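Local coordinates for protein A197 (Sulfolobus turreted icosahedral virus, PDB 2C0N) that is probably a glycosyltransferase with the GT-A fold, transferring sugar from an activated donor in a virus that infects a thermophilic archaeon, at residues E80-V85 and R161-S166; Y97-K102 and G111-C116; F6-G11 and V39-A44; I43-F48 and R133-A138. All blocks are in the same frame, centred on the assembly; numbering follows the deposited sequence.

Contact 1 (E80-V85 and R161-S166); sequences EGYDVV and RTYALS
R161 O accepts from two successive backbone amides. D83 N meets R161 O at 2.7 Å and V84 N meets it at 3.1 Å. D83 CG lies beside its own backbone N (chi1 -58°), and the anti lone pair of D83 OD2 takes R161 N at 2.8 Å. Y163 N bonds V84 O at 3.0 Å, and with the bond from V84 N this pairs V84 with T162 in parallel. A backbone bond of Y163 with C86 completes the V85-Y163 pair. R161 bends at chi3 and swings its guanidinium back to G81. R161 NH2 meets a lone pair of G81 O at 3.1 Å. G81 O lies almost in the guanidinium plane, and NE adds a weak bond to it.

The Y82 ring lies with one face against Y163, whose CB stands 3.9 Å from the ring centroid in a CH-pi contact. The rings meet obliquely, with planes at 59°. V84 and T162 lie side by side on one face of the sheet. On the other, V85 CG1 touches L165 CD1 at 3.5 Å.

Further out, G81 ends helix 71-80 in a Schellman motif. K77 of that helix makes a cation-pi contact with Y163. T162 OG1 is held by P160 O. The contact starts a parallel strand pair in the central sheet of the GT-A fold. Half of its bonds join backbone to backbone; in the others a D83 or R161 side chain takes part. D83 OD2 and R161 NE are 4.4 Å apart, beyond a salt bridge. No guanidinium N-H points at the carboxylate, so any charge effect is probably modest.

Contact 2 (Y97-K102 and G111-C116); sequences YSVYRK and GEVNGC
A classic beta bulge marks this small antiparallel strand pair, in which N114 and G115 both face Y100. Y100 O accepts from N114 N at 3.0 Å and from G115 N at 3.3 Å, both in the carbonyl plane. In return Y100 N bonds G115 O at 2.9 Å, almost straight but from above the carbonyl plane. V99 and C116 form the neighbouring non-hydrogen-bonded pair.

The Y100 side chain takes the crowded position between its backbone N and carbonyl carbon (chi1 63°). This folds the ring directly over the G115 backbone, with G115 C 3.4 Å above the ring plane. G115 CA makes a CH-pi contact, 3.9 Å from the Y100 ring centroid. W104 meets the Y100 ring edge-to-face, and V152 and F155 of helix 150-158 also pack on it.

V99 CG1 rests near C116 CB, on the side where C86 of strand 84-88 packs against both residues. R101 lays its CG across V113, while its NE forms a salt bridge with E105. A water accepts a weak bond from R101 NH1 and donates to E112 O. At the end of the pair, N114 ND2 reaches R101 O at 3.1 Å, standing well above the plane of that carbonyl.

Contact 3 (F6-G11 and V39-A44); sequences FIPSMG and VQREIA
Strand 6-8 and helix 39-44 run nearly antiparallel, at 163°, with their axes 8.9 Å apart at closest approach. F6 and P8 point from the strand toward the helix, while I7 between them points away. A44 CB presses on the F6 ring, 3.4 Å from F6 CD2. The carbonyl group of A44 lies over one face of that ring.

P8 CB touches Q40 OE1, and P8 CG lies 3.6 Å from R41 NH1. Q40 runs extended to just past the end of the strand, where Q40 NE2 bonds a lone pair of S9 O at 2.9 Å, close to the amide plane. NE2 also bonds S32 O. Q40 OE1 accepts from a water O at 2.6 Å, and that water also donates a weak bond to S9 O. R41 NE and NH2 form salt bridges with E150 and D61.

S9 OG accepts from G11 N in an ST turn and bonds L31 O of strand 28-31. M10 O bonds R177 of the second subunit. Strand 3-8 pairs in parallel with strands 28-31 and 56-60, and helix 37-50 covers its F6 and P8 face. This is the helix-on-parallel-sheet packing of the Rossmann-like half of a GT-A fold.

Contact 4 (I43-F48 and R133-A138); sequences IALDMF and RPAFLA
One salt bridge and a small apolar cluster join helix 43-48 to the irregular segment 133-138. In the charged part, R133 NH1 bonds D46 OD1 at 2.7 Å. The oxygen lies close to the guanidinium plane, but the nitrogen comes from above the carboxylate plane. The two flat groups are turned 62° apart, so this is a single-point bridge with a bent bond, 138° at the hydrogen. A water also links the backbone D46 O, to which it donates, with R133 NH1, from which it accepts a weak bond.

In the apolar part, L45 carries the contact. Its CG is anti to the backbone N (chi1 -176°), which sends CD2 out to the segment. L45 CD2 presses on A135 CB at 3.4 Å, tighter than usual for two carbons. L45 CD2 also lies 3.8 Å from R133 CD, so the arginine stem runs past the leucine. L45 CB meets the edge of the F136 ring at CE1, 4.3 Å away.

One turn earlier, E42 accepts from A135 N and F136 N. F136 also meets F154 of helix 150-158. The arrangement packs the loop between helices 125-128 and 150-158 against helices 37-50 and 150-158 of the GT-A domain.

How the contacts relate
Contact 3 comes first along the chain. Contact 4 starts on the same helix 37-50 and shares I43 and A44 with it. Their centres are 9 Å apart, and E42 bridges them through the backbone of A135 and F136. Contacts 1 and 2 lie about 20 Å or more from both, centre to centre, but only 10 Å from each other. They join where strands 162-173 and 111-112 pair, with A164 N near G111 O. Contact 2 falls within the sequence spanned by contact 1. Contacts 1 and 3 sit on opposite sides of the chain's centre, yet both reach the mixed sheet. That sheet therefore ties the helix-covered N-terminal part to the later strands in one GT-A domain.

Contact 1 (E80-V85 and R161-S166)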
loop_
_atom_site.group_PDB
_atom_site.type_symbol
_atom_site.label_atom_id
_atom_site.label_comp_id
_atom_site.label_asym_id
_atom_site.label_seq_id
_atom_site.Cartn_x
_atom_site.Cartn_y
_atom_site.Cartn_z
ATOM N N GLU A 80 3.285 -18.465 -28.173
ATOM C CA GLU A 80 3.403 -18.257 -29.608
ATOM C C GLU A 80 4.768 -17.741 -30.022
ATOM O O GLU A 80 5.099 -17.730 -31.216
ATOM C CB GLU A 80 2.331 -17.287 -30.078
ATOM C CG GLU A 80 0.934 -17.800 -29.777
ATOM C CD GLU A 80 -0.170 -16.750 -29.927
ATOM O OE1 GLU A 80 0.129 -15.574 -30.206
ATOM O OE2 GLU A 80 -1.358 -17.149 -29.789
ATOM N N GLY A 81 5.548 -17.309 -29.037
ATOM C CA GLY A 81 6.946 -16.966 -29.224
ATOM C C GLY A 81 7.266 -15.520 -29.031
ATOM O O GLY A 81 8.380 -15.097 -29.315
ATOM N N TYR A 82 6.320 -14.755 -28.504
ATOM C CA TYR A 82 6.670 -13.402 -28.072
ATOM C C TYR A 82 7.518 -13.402 -26.802
ATOM O O TYR A 82 7.387 -14.281 -25.942
ATOM C CB TYR A 82 5.418 -12.536 -27.947
ATOM C CG TYR A 82 4.854 -12.255 -29.291
ATOM C CD1 TYR A 82 5.397 -11.258 -30.097
ATOM C CD2 TYR A 82 3.821 -13.014 -29.795
ATOM C CE1 TYR A 82 4.902 -11.013 -31.371
ATOM C CE2 TYR A 82 3.302 -12.779 -31.063
ATOM C CZ TYR A 82 3.854 -11.774 -31.849
ATOM O OH TYR A 82 3.364 -11.573 -33.108
ATOM N N ASP A 83 8.378 -12.388 -26.682
ATOM C CA ASP A 83 9.179 -12.211 -25.481
ATOM C C ASP A 83 8.553 -11.261 -24.470
ATOM O O ASP A 83 8.780 -11.369 -23.254
ATOM C CB ASP A 83 10.583 -11.717 -25.873
ATOM C CG ASP A 83 11.291 -12.637 -26.808
ATOM O OD1 ASP A 83 11.400 -13.814 -26.448
ATOM O OD2 ASP A 83 11.746 -12.196 -27.904
ATOM N N VAL A 84 7.819 -10.281 -24.959
ATOM C CA VAL A 84 7.305 -9.202 -24.114
ATOM C C VAL A 84 5.893 -8.916 -24.580
ATOM O O VAL A 84 5.635 -8.856 -25.794
ATOM C CB VAL A 84 8.129 -7.930 -24.282
ATOM C CG1 VAL A 84 7.489 -6.738 -23.554
ATOM C CG2 VAL A 84 9.566 -8.170 -23.823
ATOM N N VAL A 85 4.993 -8.786 -23.623
ATOM C CA VAL A 85 3.605 -8.439 -23.899
ATOM C C VAL A 85 3.300 -7.108 -23.169
ATOM O O VAL A 85 3.530 -6.998 -21.965
ATOM C CB VAL A 85 2.671 -9.553 -23.454
ATOM C CG1 VAL A 85 1.253 -9.161 -23.666
ATOM C CG2 VAL A 85 2.980 -10.841 -24.234
ATOM N N ARG A 161 10.891 -9.778 -29.133
ATOM C CA ARG A 161 9.691 -9.879 -29.954
ATOM C C ARG A 161 8.533 -9.465 -29.049
ATOM O O ARG A 161 8.280 -10.088 -28.019
ATOM C CB ARG A 161 9.588 -11.275 -30.531
ATOM C CG ARG A 161 10.762 -11.473 -31.529
ATOM C CD ARG A 161 10.699 -12.627 -32.399
ATOM N NE ARG A 161 10.405 -13.872 -31.694
ATOM C CZ ARG A 161 10.895 -15.066 -32.018
ATOM N NH1 ARG A 161 11.760 -15.214 -33.020
ATOM N NH2 ARG A 161 10.523 -16.118 -31.308
ATOM N N THR A 162 7.895 -8.353 -29.424
ATOM C CA THR A 162 6.996 -7.600 -28.562
ATOM C C THR A 162 5.578 -7.448 -29.173
ATOM O O THR A 162 5.429 -7.103 -30.336
ATOM C CB THR A 162 7.571 -6.212 -28.212
ATOM O OG1 THR A 162 8.905 -6.360 -27.704
ATOM C CG2 THR A 162 6.707 -5.501 -27.140
ATOM N N TYR A 163 4.555 -7.731 -28.361
ATOM C CA TYR A 163 3.138 -7.655 -28.792
ATOM C C TYR A 163 2.363 -6.803 -27.804
ATOM O O TYR A 163 2.544 -6.954 -26.585
ATOM C CB TYR A 163 2.525 -9.046 -28.802
ATOM C CG TYR A 163 1.318 -9.136 -29.665
ATOM C CD1 TYR A 163 0.051 -8.947 -29.143
ATOM C CD2 TYR A 163 1.437 -9.409 -31.026
ATOM C CE1 TYR A 163 -1.065 -9.007 -29.938
ATOM C CE2 TYR A 163 0.300 -9.484 -31.842
ATOM C CZ TYR A 163 -0.945 -9.280 -31.269
ATOM O OH TYR A 163 -2.087 -9.329 -32.025
ATOM N N ALA A 164 1.526 -5.914 -28.333
ATOM C CA ALA A 164 0.613 -5.079 -27.531
ATOM C C ALA A 164 -0.796 -5.686 -27.620
ATOM O O ALA A 164 -1.289 -5.976 -28.708
ATOM C CB ALA A 164 0.615 -3.656 -28.034
ATOM N N LEU A 165 -1.385 -5.965 -26.457
ATOM C CA LEU A 165 -2.750 -6.505 -26.370
ATOM C C LEU A 165 -3.732 -5.422 -26.000
ATOM O O LEU A 165 -3.619 -4.823 -24.942
ATOM C CB LEU A 165 -2.855 -7.601 -25.305
ATOM C CG LEU A 165 -2.103 -8.919 -25.535
ATOM C CD1 LEU A 165 -2.180 -9.764 -24.302
ATOM C CD2 LEU A 165 -2.646 -9.688 -26.715
ATOM N N SER A 166 -4.727 -5.184 -26.842
ATOM C CA SER A 166 -5.796 -4.278 -26.480
ATOM C C SER A 166 -6.595 -4.703 -25.240
ATOM O O SER A 166 -7.289 -3.871 -24.625
ATOM C CB SER A 166 -6.738 -4.072 -27.638
ATOM O OG SER A 166 -7.406 -5.281 -27.912
#

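Contact 2 (Y97-K102 and G111-C116)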
loop_
_atom_site.group_PDB
_atom_site.type_symbol
_atom_site.label_atom_id
_atom_site.label_comp_id
_atom_site.label_asym_id
_atom_site.label_seq_id
_atom_site.Cartn_x
_atom_site.Cartn_y
_atom_site.Cartn_z
ATOM N N TYR A 97 -0.434 6.791 -26.096
ATOM C CA TYR A 97 -0.436 5.571 -25.302
ATOM C C TYR A 97 0.939 5.041 -25.050
ATOM O O TYR A 97 1.886 5.413 -25.717
ATOM C CB TYR A 97 -1.256 4.499 -25.979
ATOM C CG TYR A 97 -2.720 4.800 -25.942
ATOM C CD1 TYR A 97 -3.353 5.425 -27.019
ATOM C CD2 TYR A 97 -3.480 4.453 -24.848
ATOM C CE1 TYR A 97 -4.719 5.694 -26.987
ATOM C CE2 TYR A 97 -4.836 4.724 -24.797
ATOM C CZ TYR A 97 -5.455 5.348 -25.856
ATOM O OH TYR A 97 -6.816 5.603 -25.810
ATOM N N SER A 98 1.008 4.157 -24.060
ATOM C CA SER A 98 2.260 3.571 -23.565
ATOM C C SER A 98 2.981 2.575 -24.469
ATOM O O SER A 98 3.879 1.900 -23.990
ATOM C CB SER A 98 1.944 2.824 -22.289
ATOM O OG SER A 98 0.891 1.884 -22.533
ATOM N N VAL A 99 2.595 2.437 -25.731
ATOM C CA VAL A 99 3.280 1.523 -26.632
ATOM C C VAL A 99 3.657 2.304 -27.860
ATOM O O VAL A 99 3.002 3.283 -28.196
ATOM C CB VAL A 99 2.416 0.297 -27.034
ATOM C CG1 VAL A 99 1.838 -0.390 -25.807
ATOM C CG2 VAL A 99 1.325 0.699 -27.953
ATOM N N TYR A 100 4.724 1.892 -28.520
ATOM C CA TYR A 100 5.161 2.598 -29.736
ATOM C C TYR A 100 5.637 1.698 -30.849
ATOM O O TYR A 100 6.158 0.604 -30.610
ATOM C CB TYR A 100 6.241 3.609 -29.406
ATOM C CG TYR A 100 7.510 3.007 -28.859
ATOM C CD1 TYR A 100 8.509 2.527 -29.716
ATOM C CD2 TYR A 100 7.735 2.939 -27.482
ATOM C CE1 TYR A 100 9.673 1.992 -29.213
ATOM C CE2 TYR A 100 8.904 2.402 -26.980
ATOM C CZ TYR A 100 9.864 1.936 -27.843
ATOM O OH TYR A 100 11.048 1.399 -27.353
ATOM N N ARG A 101 5.420 2.169 -32.079
ATOM C CA ARG A 101 6.122 1.645 -33.248
ATOM C C ARG A 101 7.062 2.758 -33.695
ATOM O O ARG A 101 8.180 2.835 -33.197
ATOM C CB ARG A 101 5.147 1.184 -34.318
ATOM C CG ARG A 101 4.368 -0.039 -33.851
ATOM C CD ARG A 101 3.297 -0.460 -34.805
ATOM N NE ARG A 101 2.219 0.506 -34.854
ATOM C CZ ARG A 101 1.143 0.413 -35.630
ATOM N NH1 ARG A 101 0.991 -0.625 -36.457
ATOM N NH2 ARG A 101 0.213 1.364 -35.575
ATOM N N LYS A 102 6.612 3.673 -34.547
ATOM C CA LYS A 102 7.467 4.805 -34.941
ATOM C C LYS A 102 7.413 5.904 -33.893
ATOM O O LYS A 102 8.389 6.630 -33.691
ATOM C CB LYS A 102 7.085 5.353 -36.321
ATOM C CG LYS A 102 7.452 4.421 -37.467
ATOM C CD LYS A 102 7.912 5.177 -38.716
ATOM C CE LYS A 102 8.299 4.222 -39.851
ATOM N NZ LYS A 102 8.984 4.899 -41.004
ATOM N N GLY A 111 -1.501 -5.925 -31.769
ATOM C CA GLY A 111 -0.517 -6.080 -32.808
ATOM C C GLY A 111 0.894 -6.060 -32.276
ATOM O O GLY A 111 1.130 -5.735 -31.126
ATOM N N GLU A 112 1.822 -6.466 -33.132
ATOM C CA GLU A 112 3.243 -6.366 -32.847
ATOM C C GLU A 112 3.657 -4.890 -32.771
ATOM O O GLU A 112 3.210 -4.063 -33.572
ATOM C CB GLU A 112 4.070 -7.113 -33.918
ATOM C CG GLU A 112 5.464 -7.512 -33.380
ATOM C CD GLU A 112 6.366 -8.118 -34.390
ATOM O OE1 GLU A 112 5.851 -8.752 -35.362
ATOM O OE2 GLU A 112 7.603 -7.947 -34.203
ATOM N N VAL A 113 4.513 -4.563 -31.808
ATOM C CA VAL A 113 5.023 -3.191 -31.644
ATOM C C VAL A 113 6.543 -3.225 -31.430
ATOM O O VAL A 113 7.104 -4.297 -31.273
ATOM C CB VAL A 113 4.330 -2.451 -30.458
ATOM C CG1 VAL A 113 2.832 -2.258 -30.716
ATOM C CG2 VAL A 113 4.537 -3.180 -29.134
ATOM N N ASN A 114 7.193 -2.063 -31.405
ATOM C CA ASN A 114 8.651 -1.990 -31.131
ATOM C C ASN A 114 8.981 -1.953 -29.634
ATOM O O ASN A 114 9.999 -2.493 -29.184
ATOM C CB ASN A 114 9.280 -0.786 -31.866
ATOM C CG ASN A 114 9.394 -1.002 -33.360
ATOM O OD1 ASN A 114 9.987 -1.986 -33.818
ATOM N ND2 ASN A 114 8.857 -0.065 -34.136
ATOM N N GLY A 115 8.125 -1.330 -28.838
ATOM C CA GLY A 115 8.320 -1.340 -27.404
ATOM C C GLY A 115 7.219 -0.600 -26.669
ATOM O O GLY A 115 6.192 -0.263 -27.252
ATOM N N CYS A 116 7.471 -0.340 -25.394
ATOM C CA CYS A 116 6.557 0.389 -24.528
ATOM C C CYS A 116 7.361 1.041 -23.392
ATOM O O CYS A 116 8.585 0.965 -23.405
ATOM C CB CYS A 116 5.483 -0.558 -24.008
ATOM S SG CYS A 116 6.066 -1.925 -23.071
HETATM O O HOH W 1 1.742 -3.708 -35.594
#

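Contact 3 (F6-G11 and V39-A44)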
loop_
_atom_site.group_PDB
_atom_site.type_symbol
_atom_site.label_atom_id
_atom_site.label_comp_id
_atom_site.label_asym_id
_atom_site.label_seq_id
_atom_site.Cartn_x
_atom_site.Cartn_y
_atom_site.Cartn_z
ATOM N N PHE A 6 6.724 -6.465 -10.310
ATOM C CA PHE A 6 7.702 -5.580 -9.701
ATOM C C PHE A 6 7.204 -4.176 -9.935
ATOM O O PHE A 6 6.972 -3.771 -11.079
ATOM C CB PHE A 6 9.080 -5.787 -10.305
ATOM C CG PHE A 6 9.756 -7.061 -9.845
ATOM C CD1 PHE A 6 9.463 -8.257 -10.445
ATOM C CD2 PHE A 6 10.630 -7.046 -8.775
ATOM C CE1 PHE A 6 10.049 -9.437 -10.008
ATOM C CE2 PHE A 6 11.221 -8.205 -8.328
ATOM C CZ PHE A 6 10.939 -9.390 -8.934
ATOM N N ILE A 7 7.023 -3.451 -8.837
ATOM C CA ILE A 7 6.417 -2.143 -8.852
ATOM C C ILE A 7 7.441 -1.105 -8.366
ATOM O O ILE A 7 7.668 -1.009 -7.173
ATOM C CB ILE A 7 5.148 -2.141 -7.968
ATOM C CG1 ILE A 7 4.124 -3.165 -8.495
ATOM C CG2 ILE A 7 4.620 -0.667 -7.845
ATOM C CD1 ILE A 7 3.037 -3.621 -7.469
ATOM N N PRO A 8 8.061 -0.329 -9.284
ATOM C CA PRO A 8 9.007 0.729 -8.887
ATOM C C PRO A 8 8.238 1.807 -8.147
ATOM O O PRO A 8 7.240 2.289 -8.676
ATOM C CB PRO A 8 9.523 1.265 -10.230
ATOM C CG PRO A 8 9.151 0.304 -11.222
ATOM C CD PRO A 8 7.983 -0.464 -10.740
ATOM N N SER A 9 8.608 2.104 -6.921
ATOM C CA SER A 9 7.919 3.183 -6.205
ATOM C C SER A 9 8.841 4.288 -5.771
ATOM O O SER A 9 10.065 4.147 -5.854
ATOM C CB SER A 9 7.182 2.609 -5.003
ATOM O OG SER A 9 8.039 2.556 -3.920
HETATM N N MSE A 10 8.236 5.358 -5.252
HETATM C CA MSE A 10 8.949 6.435 -4.548
HETATM C C MSE A 10 8.767 6.352 -3.032
HETATM O O MSE A 10 9.083 7.292 -2.305
HETATM C CB MSE A 10 8.534 7.798 -5.098
HETATM C CG MSE A 10 8.608 7.828 -6.608
HETATM SE SE MSE A 10 10.429 8.149 -7.071
HETATM C CE MSE A 10 10.407 10.034 -6.917
ATOM N N GLY A 11 8.320 5.172 -2.554
ATOM C CA GLY A 11 8.185 4.893 -1.133
ATOM C C GLY A 11 6.747 4.805 -0.628
ATOM O O GLY A 11 6.515 4.538 0.556
ATOM N N VAL A 39 17.762 1.747 -11.949
ATOM C CA VAL A 39 18.407 0.963 -10.908
ATOM C C VAL A 39 17.387 0.039 -10.269
ATOM O O VAL A 39 17.671 -1.124 -9.990
ATOM C CB VAL A 39 19.017 1.868 -9.819
ATOM C CG1 VAL A 39 19.618 1.020 -8.703
ATOM C CG2 VAL A 39 20.058 2.838 -10.413
ATOM N N GLN A 40 16.178 0.532 -10.037
ATOM C CA GLN A 40 15.115 -0.352 -9.507
ATOM C C GLN A 40 14.793 -1.484 -10.467
ATOM O O GLN A 40 14.578 -2.623 -10.048
ATOM C CB GLN A 40 13.839 0.446 -9.221
ATOM C CG GLN A 40 13.992 1.525 -8.179
ATOM C CD GLN A 40 12.757 2.385 -8.075
ATOM O OE1 GLN A 40 12.386 3.056 -9.022
ATOM N NE2 GLN A 40 12.128 2.378 -6.914
ATOM N N ARG A 41 14.743 -1.207 -11.766
ATOM C CA ARG A 41 14.441 -2.263 -12.729
ATOM C C ARG A 41 15.543 -3.310 -12.810
ATOM O O ARG A 41 15.278 -4.491 -12.977
ATOM C CB ARG A 41 14.149 -1.697 -14.115
ATOM C CG ARG A 41 13.011 -0.745 -14.144
ATOM C CD ARG A 41 12.499 -0.554 -15.527
ATOM N NE ARG A 41 11.587 0.580 -15.630
ATOM C CZ ARG A 41 10.332 0.570 -15.219
ATOM N NH1 ARG A 41 9.830 -0.501 -14.636
ATOM N NH2 ARG A 41 9.571 1.649 -15.365
ATOM N N GLU A 42 16.787 -2.901 -12.661
ATOM C CA GLU A 42 17.867 -3.876 -12.622
ATOM C C GLU A 42 17.809 -4.756 -11.382
ATOM O O GLU A 42 18.075 -5.932 -11.448
ATOM C CB GLU A 42 19.215 -3.178 -12.680
ATOM C CG GLU A 42 20.346 -4.085 -13.116
ATOM C CD GLU A 42 20.247 -4.428 -14.561
ATOM O OE1 GLU A 42 20.197 -3.507 -15.382
ATOM O OE2 GLU A 42 20.152 -5.620 -14.877
ATOM N N ILE A 43 17.544 -4.164 -10.223
ATOM C CA ILE A 43 17.346 -4.921 -8.993
ATOM C C ILE A 43 16.230 -5.935 -9.195
ATOM O O ILE A 43 16.369 -7.105 -8.832
ATOM C CB ILE A 43 16.985 -3.966 -7.838
ATOM C CG1 ILE A 43 18.216 -3.169 -7.422
ATOM C CG2 ILE A 43 16.401 -4.723 -6.611
ATOM C CD1 ILE A 43 17.912 -2.003 -6.556
ATOM N N ALA A 44 15.125 -5.488 -9.789
ATOM C CA ALA A 44 13.979 -6.379 -10.082
ATOM C C ALA A 44 14.416 -7.591 -10.900
ATOM O O ALA A 44 14.120 -8.709 -10.510
ATOM C CB ALA A 44 12.909 -5.648 -10.812
HETATM O O HOH W 2 10.791 5.141 -9.083
#

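Contact 4 (I43-F48 and R133-A138)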
loop_
_atom_site.group_PDB
_atom_site.type_symbol
_atom_site.label_atom_id
_atom_site.label_comp_id
_atom_site.label_asym_id
_atom_site.label_seq_id
_atom_site.Cartn_x
_atom_site.Cartn_y
_atom_site.Cartn_z
ATOM N N ILE A 43 17.544 -4.164 -10.223
ATOM C CA ILE A 43 17.346 -4.921 -8.993
ATOM C C ILE A 43 16.230 -5.935 -9.195
ATOM O O ILE A 43 16.369 -7.105 -8.832
ATOM C CB ILE A 43 16.985 -3.966 -7.838
ATOM C CG1 ILE A 43 18.216 -3.169 -7.422
ATOM C CG2 ILE A 43 16.401 -4.723 -6.611
ATOM C CD1 ILE A 43 17.912 -2.003 -6.556
ATOM N N ALA A 44 15.125 -5.488 -9.789
ATOM C CA ALA A 44 13.979 -6.379 -10.082
ATOM C C ALA A 44 14.416 -7.591 -10.900
ATOM O O ALA A 44 14.120 -8.709 -10.510
ATOM C CB ALA A 44 12.909 -5.648 -10.812
ATOM N N LEU A 45 15.102 -7.357 -12.029
ATOM C CA LEU A 45 15.672 -8.443 -12.859
ATOM C C LEU A 45 16.555 -9.419 -12.067
ATOM O O LEU A 45 16.414 -10.623 -12.171
ATOM C CB LEU A 45 16.476 -7.865 -14.018
ATOM C CG LEU A 45 17.055 -8.861 -15.023
ATOM C CD1 LEU A 45 15.972 -9.806 -15.575
ATOM C CD2 LEU A 45 17.784 -8.141 -16.163
ATOM N N ASP A 46 17.460 -8.892 -11.257
ATOM C CA ASP A 46 18.293 -9.738 -10.402
ATOM C C ASP A 46 17.508 -10.621 -9.436
ATOM O O ASP A 46 17.839 -11.792 -9.245
ATOM C CB ASP A 46 19.236 -8.877 -9.590
ATOM C CG ASP A 46 20.350 -8.306 -10.415
ATOM O OD1 ASP A 46 20.555 -8.761 -11.550
ATOM O OD2 ASP A 46 21.028 -7.385 -9.901
HETATM N N MSE A 47 16.538 -10.037 -8.759
HETATM C CA MSE A 47 15.698 -10.794 -7.847
HETATM C C MSE A 47 14.866 -11.840 -8.624
HETATM O O MSE A 47 14.837 -13.005 -8.268
HETATM C CB MSE A 47 14.768 -9.866 -7.081
HETATM C CG MSE A 47 15.484 -8.960 -6.034
HETATM SE SE MSE A 47 14.185 -7.756 -5.231
HETATM C CE MSE A 47 13.101 -9.146 -4.329
ATOM N N PHE A 48 14.232 -11.405 -9.703
ATOM C CA PHE A 48 13.389 -12.302 -10.506
ATOM C C PHE A 48 14.128 -13.530 -10.969
ATOM O O PHE A 48 13.607 -14.650 -10.846
ATOM C CB PHE A 48 12.824 -11.567 -11.715
ATOM C CG PHE A 48 12.105 -12.464 -12.655
ATOM C CD1 PHE A 48 10.821 -12.890 -12.375
ATOM C CD2 PHE A 48 12.724 -12.923 -13.803
ATOM C CE1 PHE A 48 10.161 -13.776 -13.247
ATOM C CE2 PHE A 48 12.054 -13.781 -14.686
ATOM C CZ PHE A 48 10.795 -14.217 -14.403
ATOM N N ARG A 133 23.381 -8.866 -19.296
ATOM C CA ARG A 133 23.175 -8.155 -18.026
ATOM C C ARG A 133 24.403 -7.343 -17.654
ATOM O O ARG A 133 25.539 -7.833 -17.800
ATOM C CB ARG A 133 22.862 -9.129 -16.883
ATOM C CG ARG A 133 21.373 -9.398 -16.662
ATOM C CD ARG A 133 21.073 -9.786 -15.182
ATOM N NE ARG A 133 21.335 -11.201 -14.924
ATOM C CZ ARG A 133 21.505 -11.763 -13.721
ATOM N NH1 ARG A 133 21.428 -11.054 -12.597
ATOM N NH2 ARG A 133 21.752 -13.068 -13.650
ATOM N N PRO A 134 24.205 -6.113 -17.137
ATOM C CA PRO A 134 22.927 -5.494 -16.727
ATOM C C PRO A 134 22.090 -4.967 -17.928
ATOM O O PRO A 134 22.668 -4.534 -18.937
ATOM C CB PRO A 134 23.368 -4.354 -15.788
ATOM C CG PRO A 134 24.880 -4.253 -15.912
ATOM C CD PRO A 134 25.331 -5.175 -16.992
ATOM N N ALA A 135 20.759 -4.986 -17.782
ATOM C CA ALA A 135 19.775 -4.889 -18.878
ATOM C C ALA A 135 19.074 -3.530 -19.079
ATOM O O ALA A 135 18.537 -3.246 -20.155
ATOM C CB ALA A 135 18.689 -5.946 -18.643
ATOM N N PHE A 136 19.008 -2.729 -18.021
ATOM C CA PHE A 136 18.316 -1.437 -18.067
ATOM C C PHE A 136 19.291 -0.310 -17.828
ATOM O O PHE A 136 20.018 -0.297 -16.838
ATOM C CB PHE A 136 17.197 -1.372 -17.020
ATOM C CG PHE A 136 16.198 -2.444 -17.171
ATOM C CD1 PHE A 136 16.277 -3.589 -16.413
ATOM C CD2 PHE A 136 15.189 -2.335 -18.121
ATOM C CE1 PHE A 136 15.347 -4.587 -16.573
ATOM C CE2 PHE A 136 14.281 -3.357 -18.304
ATOM C CZ PHE A 136 14.364 -4.475 -17.530
ATOM N N LEU A 137 19.317 0.639 -18.747
ATOM C CA LEU A 137 20.228 1.775 -18.624
ATOM C C LEU A 137 19.547 3.056 -19.106
ATOM O O LEU A 137 18.877 3.072 -20.144
ATOM C CB LEU A 137 21.504 1.510 -19.422
ATOM C CG LEU A 137 22.581 2.588 -19.332
ATOM C CD1 LEU A 137 23.017 2.772 -17.889
ATOM C CD2 LEU A 137 23.740 2.225 -20.203
ATOM N N ALA A 138 19.728 4.127 -18.341
ATOM C CA ALA A 138 19.135 5.409 -18.658
ATOM C C ALA A 138 20.250 6.431 -18.704
ATOM O O ALA A 138 20.635 6.832 -19.776
ATOM C CB ALA A 138 18.131 5.791 -17.619
HETATM O O HOH W 3 20.027 -12.807 -10.422
#